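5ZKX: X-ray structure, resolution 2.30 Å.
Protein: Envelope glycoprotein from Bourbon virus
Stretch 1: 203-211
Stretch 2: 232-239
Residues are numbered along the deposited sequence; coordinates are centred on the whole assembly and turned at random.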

ATOM      1  N   THR A 203      20.226  19.433  15.138  1.00 29.75           N
ATOM      2  CA  THR A 203      20.503  18.471  16.194  1.00 29.79           C
ATOM      3  C   THR A 203      19.223  18.203  16.971  1.00 27.35           C
ATOM      4  O   THR A 203      18.542  19.139  17.398  1.00 24.56           O
ATOM      5  N   LYS A 204      18.893  16.928  17.143  1.00 24.79           N
ATOM      6  CA  LYS A 204      17.687  16.571  17.874  1.00 29.14           C
ATOM      7  C   LYS A 204      17.852  15.170  18.444  1.00 30.81           C
ATOM      8  O   LYS A 204      18.761  14.426  18.068  1.00 31.75           O
ATOM      9  N   PHE A 205      16.964  14.831  19.376  1.00 32.61           N
ATOM     10  CA  PHE A 205      16.870  13.493  19.945  1.00 32.05           C
ATOM     11  C   PHE A 205      15.689  12.779  19.310  1.00 31.15           C
ATOM     12  O   PHE A 205      14.592  13.341  19.227  1.00 41.17           O
ATOM     13  N   ILE A 206      15.907  11.546  18.866  1.00 23.59           N
ATOM     14  CA  ILE A 206      14.805  10.744  18.343  1.00 28.62           C
ATOM     15  C   ILE A 206      14.566   9.571  19.288  1.00 25.46           C
ATOM     16  O   ILE A 206      15.524   9.000  19.825  1.00 27.45           O
ATOM     17  N   PRO A 207      13.314   9.198  19.544  1.00 25.16           N
ATOM     18  CA  PRO A 207      13.052   8.063  20.434  1.00 24.36           C
ATOM     19  C   PRO A 207      13.247   6.735  19.718  1.00 27.55           C
ATOM     20  O   PRO A 207      12.898   6.577  18.546  1.00 25.90           O
ATOM     21  N   CYS A 208      13.814   5.772  20.440  1.00 32.64           N
ATOM     22  CA  CYS A 208      14.110   4.462  19.883  1.00 29.94           C
ATOM     23  C   CYS A 208      13.857   3.391  20.932  1.00 29.55           C
ATOM     24  O   CYS A 208      13.721   3.677  22.124  1.00 32.76           O
ATOM     25  N   PHE A 209      13.791   2.145  20.468  1.00 26.91           N
ATOM     26  CA  PHE A 209      13.719   0.971  21.329  1.00 22.95           C
ATOM     27  C   PHE A 209      14.899   0.069  20.997  1.00 30.05           C
ATOM     28  O   PHE A 209      15.032  -0.391  19.859  1.00 30.88           O
ATOM     29  N   LYS A 210      15.750  -0.180  21.990  1.00 37.34           N
ATOM     30  CA  LYS A 210      16.959  -0.971  21.804  1.00 35.75           C
ATOM     31  C   LYS A 210      16.643  -2.438  22.060  1.00 40.51           C
ATOM     32  O   LYS A 210      16.216  -2.796  23.161  1.00 48.40           O
ATOM     33  N   GLU A 211      16.864  -3.282  21.060  1.00 40.69           N
ATOM     34  CA  GLU A 211      16.519  -4.697  21.169  1.00 39.55           C
ATOM     35  C   GLU A 211      17.723  -5.599  20.910  1.00 47.34           C
ATOM     36  O   GLU A 211      18.745  -5.504  21.592  1.00 48.80           O
ATOM     37  N   GLU A 232      21.808  -4.166  19.573  1.00 55.04           N
ATOM     38  CA  GLU A 232      21.860  -4.997  18.376  1.00 53.15           C
ATOM     39  C   GLU A 232      20.892  -4.476  17.322  1.00 50.55           C
ATOM     40  O   GLU A 232      21.228  -4.408  16.140  1.00 59.52           O
ATOM     41  N   LYS A 233      19.690  -4.106  17.757  1.00 42.85           N
ATOM     42  CA  LYS A 233      18.660  -3.574  16.874  1.00 41.53           C
ATOM     43  C   LYS A 233      18.044  -2.341  17.513  1.00 39.79           C
ATOM     44  O   LYS A 233      17.684  -2.366  18.694  1.00 41.21           O
ATOM     45  N   PHE A 234      17.930  -1.264  16.739  1.00 30.81           N
ATOM     46  CA  PHE A 234      17.281  -0.035  17.181  1.00 29.47           C
ATOM     47  C   PHE A 234      16.109   0.252  16.254  1.00 29.53           C
ATOM     48  O   PHE A 234      16.290   0.357  15.037  1.00 33.31           O
ATOM     49  N   HIS A 235      14.915   0.380  16.829  1.00 22.69           N
ATOM     50  CA  HIS A 235      13.701   0.689  16.083  1.00 19.21           C
ATOM     51  C   HIS A 235      13.239   2.075  16.511  1.00 19.44           C
ATOM     52  O   HIS A 235      12.767   2.258  17.637  1.00 22.72           O
ATOM     53  N   CYS A 236      13.375   3.044  15.616  1.00 24.59           N
ATOM     54  CA  CYS A 236      13.267   4.447  15.978  1.00 21.73           C
ATOM     55  C   CYS A 236      12.031   5.087  15.360  1.00 21.86           C
ATOM     56  O   CYS A 236      11.288   4.475  14.589  1.00 22.02           O
ATOM     57  N   LYS A 237      11.829   6.347  15.730  1.00 18.59           N
ATOM     58  CA  LYS A 237      10.705   7.141  15.269  1.00 19.08           C
ATOM     59  C   LYS A 237      11.139   8.599  15.238  1.00 23.02           C
ATOM     60  O   LYS A 237      11.886   9.048  16.111  1.00 22.04           O
ATOM     61  N   ASP A 238      10.696   9.323  14.213  1.00 20.57           N
ATOM     62  CA  ASP A 238      10.934  10.762  14.143  1.00 20.82           C
ATOM     63  C   ASP A 238       9.724  11.381  13.452  1.00 26.22           C
ATOM     64  O   ASP A 238       9.635  11.363  12.219  1.00 24.22           O
ATOM     65  N   GLY A 239       8.812  11.924  14.244  1.00 22.81           N
ATOM     66  CA  GLY A 239       7.589  12.460  13.679  1.00 21.50           C
ATOM     67  C   GLY A 239       6.778  11.335  13.073  1.00 22.74           C
ATOM     68  O   GLY A 239       6.334  10.415  13.766  1.00 20.61           O
TER

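The two stretches run antiparallel as neighbouring strands, their directions 159° apart, and bury 667 Å² between them. Alternation sets the first rule: C208, C236, K210 and F234 project to one face of the sheet, F209 and H235 to the other. The residues most covered by the opposite stretch are E211, H235 and, nearly equal, D238 and F234.

E211 works mainly through its backbone and the root of its side chain. Its N donates to K233 O at 2.7 Å and 170°, a short, straight bond that closes this end of the ladder. With chi1 t and chi2 p the carboxylate leads away, while E211 CB stays close to the second stretch, 4.2 Å from K233 CB and 4.5 Å from H235 CD2, at the edge of the imidazole. K233, chi1 m, likewise sends its amine away, to a partner elsewhere in the structure.

H235, buried with chi1 m, pairs with F209 through two backbone bonds, F209 N to H235 O at 3.0 Å and H235 N to F209 O at 3.1 Å. F209 is also m at chi1, but the end of its ring leads away from the other strand, so this pair is joined by its main chain, with the aromatic rings held apart.

On the other face the side chains do meet. F234, chi1 m, brings its ring nearer to the partner strand, and F234 CE1 rests 3.7 Å from K210 CG. K210, t at all four chi angles, extends alongside that ring, with K210 CE 3.8 Å and K210 NZ 4.3 Å from F234 CZ. One step along, C208 and C236, both m, form a disulfide with SG to SG at 2.0 Å and chi3 of 106°. Their CA atoms are only 4.0 Å apart, in a non-hydrogen-bonded pair, and the covalent link ties the strands here. I206, chi1 p and chi2 t, points toward the second stretch and adds apolar cover, its CD1 3.8 Å from C236 CB.

Toward the far end regular pairing loosens: K237 N to P207 O, at 3.0 Å and 134°, is a weak bond. Here D238 takes over. Its chi1 of t brings the carboxylate nearer to the first stretch, where D238 OD1 receives K204 NZ at 2.6 Å in a salt bridge; D238 OD2 is satisfied elsewhere in the structure. K204, p at chi1, points toward its partner and spans the gap. K237 NZ instead bonds within its own stretch, to G239 O at 2.9 Å.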

ATOM      1  CB  THR A 203      21.592  18.991  17.132  1.00 25.45           C
ATOM      2  OG1 THR A 203      22.708  19.442  16.358  1.00 34.02           O
ATOM      3  CG2 THR A 203      22.049  17.890  18.081  1.00 24.63           C
ATOM      4  CB  LYS A 204      16.446  16.662  16.978  1.00 36.86           C
ATOM      5  CG  LYS A 204      16.384  15.607  15.884  1.00 28.98           C
ATOM      6  CD  LYS A 204      15.137  15.771  15.038  1.00 25.48           C
ATOM      7  CE  LYS A 204      13.877  15.621  15.876  1.00 26.55           C
ATOM      8  NZ  LYS A 204      12.638  15.697  15.049  1.00 20.83           N
ATOM      9  CB  PHE A 205      16.681  13.539  21.465  1.00 30.56           C
ATOM     10  CG  PHE A 205      17.784  14.237  22.199  1.00 30.03           C
ATOM     11  CD1 PHE A 205      17.745  15.608  22.397  1.00 32.10           C
ATOM     12  CD2 PHE A 205      18.855  13.522  22.707  1.00 34.74           C
ATOM     13  CE1 PHE A 205      18.763  16.252  23.077  1.00 41.50           C
ATOM     14  CE2 PHE A 205      19.872  14.158  23.387  1.00 33.09           C
ATOM     15  CZ  PHE A 205      19.828  15.524  23.574  1.00 37.46           C
ATOM     16  CB  ILE A 206      15.078  10.274  16.903  1.00 30.27           C
ATOM     17  CG1 ILE A 206      16.278   9.327  16.849  1.00 20.52           C
ATOM     18  CG2 ILE A 206      15.297  11.469  15.983  1.00 24.97           C
ATOM     19  CD1 ILE A 206      16.387   8.570  15.557  1.00 18.39           C
ATOM     20  CB  PRO A 207      11.588   8.269  20.837  1.00 27.58           C
ATOM     21  CG  PRO A 207      10.990   9.010  19.679  1.00 23.71           C
ATOM     22  CD  PRO A 207      12.079   9.902  19.154  1.00 25.33           C
ATOM     23  CB  CYS A 208      15.564   4.366  19.385  1.00 28.81           C
ATOM     24  SG  CYS A 208      16.040   5.605  18.157  1.00 32.21           S
ATOM     25  CB  PHE A 209      12.397   0.226  21.144  1.00 23.28           C
ATOM     26  CG  PHE A 209      11.210   0.963  21.689  1.00 23.84           C
ATOM     27  CD1 PHE A 209      10.937   0.953  23.043  1.00 25.23           C
ATOM     28  CD2 PHE A 209      10.372   1.673  20.849  1.00 22.27           C
ATOM     29  CE1 PHE A 209       9.852   1.636  23.547  1.00 24.52           C
ATOM     30  CE2 PHE A 209       9.282   2.355  21.350  1.00 20.55           C
ATOM     31  CZ  PHE A 209       9.027   2.340  22.700  1.00 20.26           C
ATOM     32  CB  LYS A 210      18.056  -0.486  22.746  1.00 41.08           C
ATOM     33  CG  LYS A 210      19.362  -1.251  22.657  1.00 38.33           C
ATOM     34  CD  LYS A 210      20.365  -0.685  23.650  1.00 39.46           C
ATOM     35  CE  LYS A 210      21.795  -0.992  23.242  1.00 53.75           C
ATOM     36  NZ  LYS A 210      22.759  -0.027  23.849  1.00 46.70           N
ATOM     37  CB  GLU A 211      15.388  -5.039  20.197  1.00 38.74           C
ATOM     38  CG  GLU A 211      15.122  -6.526  20.027  1.00 40.91           C
ATOM     39  CD  GLU A 211      14.167  -7.079  21.071  1.00 43.63           C
ATOM     40  OE1 GLU A 211      14.552  -7.135  22.259  1.00 46.25           O
ATOM     41  OE2 GLU A 211      13.034  -7.461  20.706  1.00 33.93           O
ATOM     42  CB  GLU A 232      21.539  -6.457  18.716  1.00 53.97           C
ATOM     43  CG  GLU A 232      21.853  -7.442  17.599  1.00 56.21           C
ATOM     44  CD  GLU A 232      21.428  -8.862  17.934  1.00 66.12           C
ATOM     45  OE1 GLU A 232      20.493  -9.031  18.744  1.00 70.31           O
ATOM     46  OE2 GLU A 232      22.030  -9.811  17.387  1.00 67.65           O
ATOM     47  CB  LYS A 233      17.574  -4.620  16.590  1.00 47.61           C
ATOM     48  CG  LYS A 233      18.070  -5.873  15.879  1.00 57.81           C
ATOM     49  CD  LYS A 233      18.145  -5.672  14.371  1.00 53.02           C
ATOM     50  CE  LYS A 233      18.504  -6.970  13.661  1.00 55.25           C
ATOM     51  NZ  LYS A 233      18.444  -6.831  12.179  1.00 58.25           N
ATOM     52  CB  PHE A 234      18.258   1.143  17.186  1.00 29.72           C
ATOM     53  CG  PHE A 234      19.444   0.956  18.092  1.00 34.92           C
ATOM     54  CD1 PHE A 234      19.431   1.454  19.383  1.00 31.05           C
ATOM     55  CD2 PHE A 234      20.581   0.298  17.644  1.00 34.38           C
ATOM     56  CE1 PHE A 234      20.525   1.290  20.216  1.00 35.43           C
ATOM     57  CE2 PHE A 234      21.677   0.132  18.474  1.00 30.43           C
ATOM     58  CZ  PHE A 234      21.649   0.629  19.759  1.00 26.66           C
ATOM     59  CB  HIS A 235      12.627  -0.367  16.330  1.00 21.28           C
ATOM     60  CG  HIS A 235      13.084  -1.761  16.036  1.00 23.32           C
ATOM     61  ND1 HIS A 235      13.144  -2.270  14.757  1.00 22.58           N
ATOM     62  CD2 HIS A 235      13.523  -2.749  16.854  1.00 25.46           C
ATOM     63  CE1 HIS A 235      13.592  -3.512  14.798  1.00 24.66           C
ATOM     64  NE2 HIS A 235      13.829  -3.828  16.059  1.00 25.27           N
ATOM     65  CB  CYS A 236      14.528   5.204  15.553  1.00 19.11           C
ATOM     66  SG  CYS A 236      16.018   4.617  16.379  1.00 26.56           S
ATOM     67  CB  LYS A 237       9.487   6.952  16.181  1.00 18.87           C
ATOM     68  CG  LYS A 237       8.420   8.025  16.063  1.00 18.09           C
ATOM     69  CD  LYS A 237       7.214   7.686  16.921  1.00 15.61           C
ATOM     70  CE  LYS A 237       6.577   8.929  17.517  1.00 24.60           C
ATOM     71  NZ  LYS A 237       6.658  10.107  16.613  1.00 29.48           N
ATOM     72  CB  ASP A 238      12.222  11.086  13.403  1.00 17.76           C
ATOM     73  CG  ASP A 238      12.455  12.577  13.280  1.00 22.28           C
ATOM     74  OD1 ASP A 238      11.956  13.331  14.138  1.00 22.00           O
ATOM     75  OD2 ASP A 238      13.130  13.002  12.322  1.00 24.48           O
TER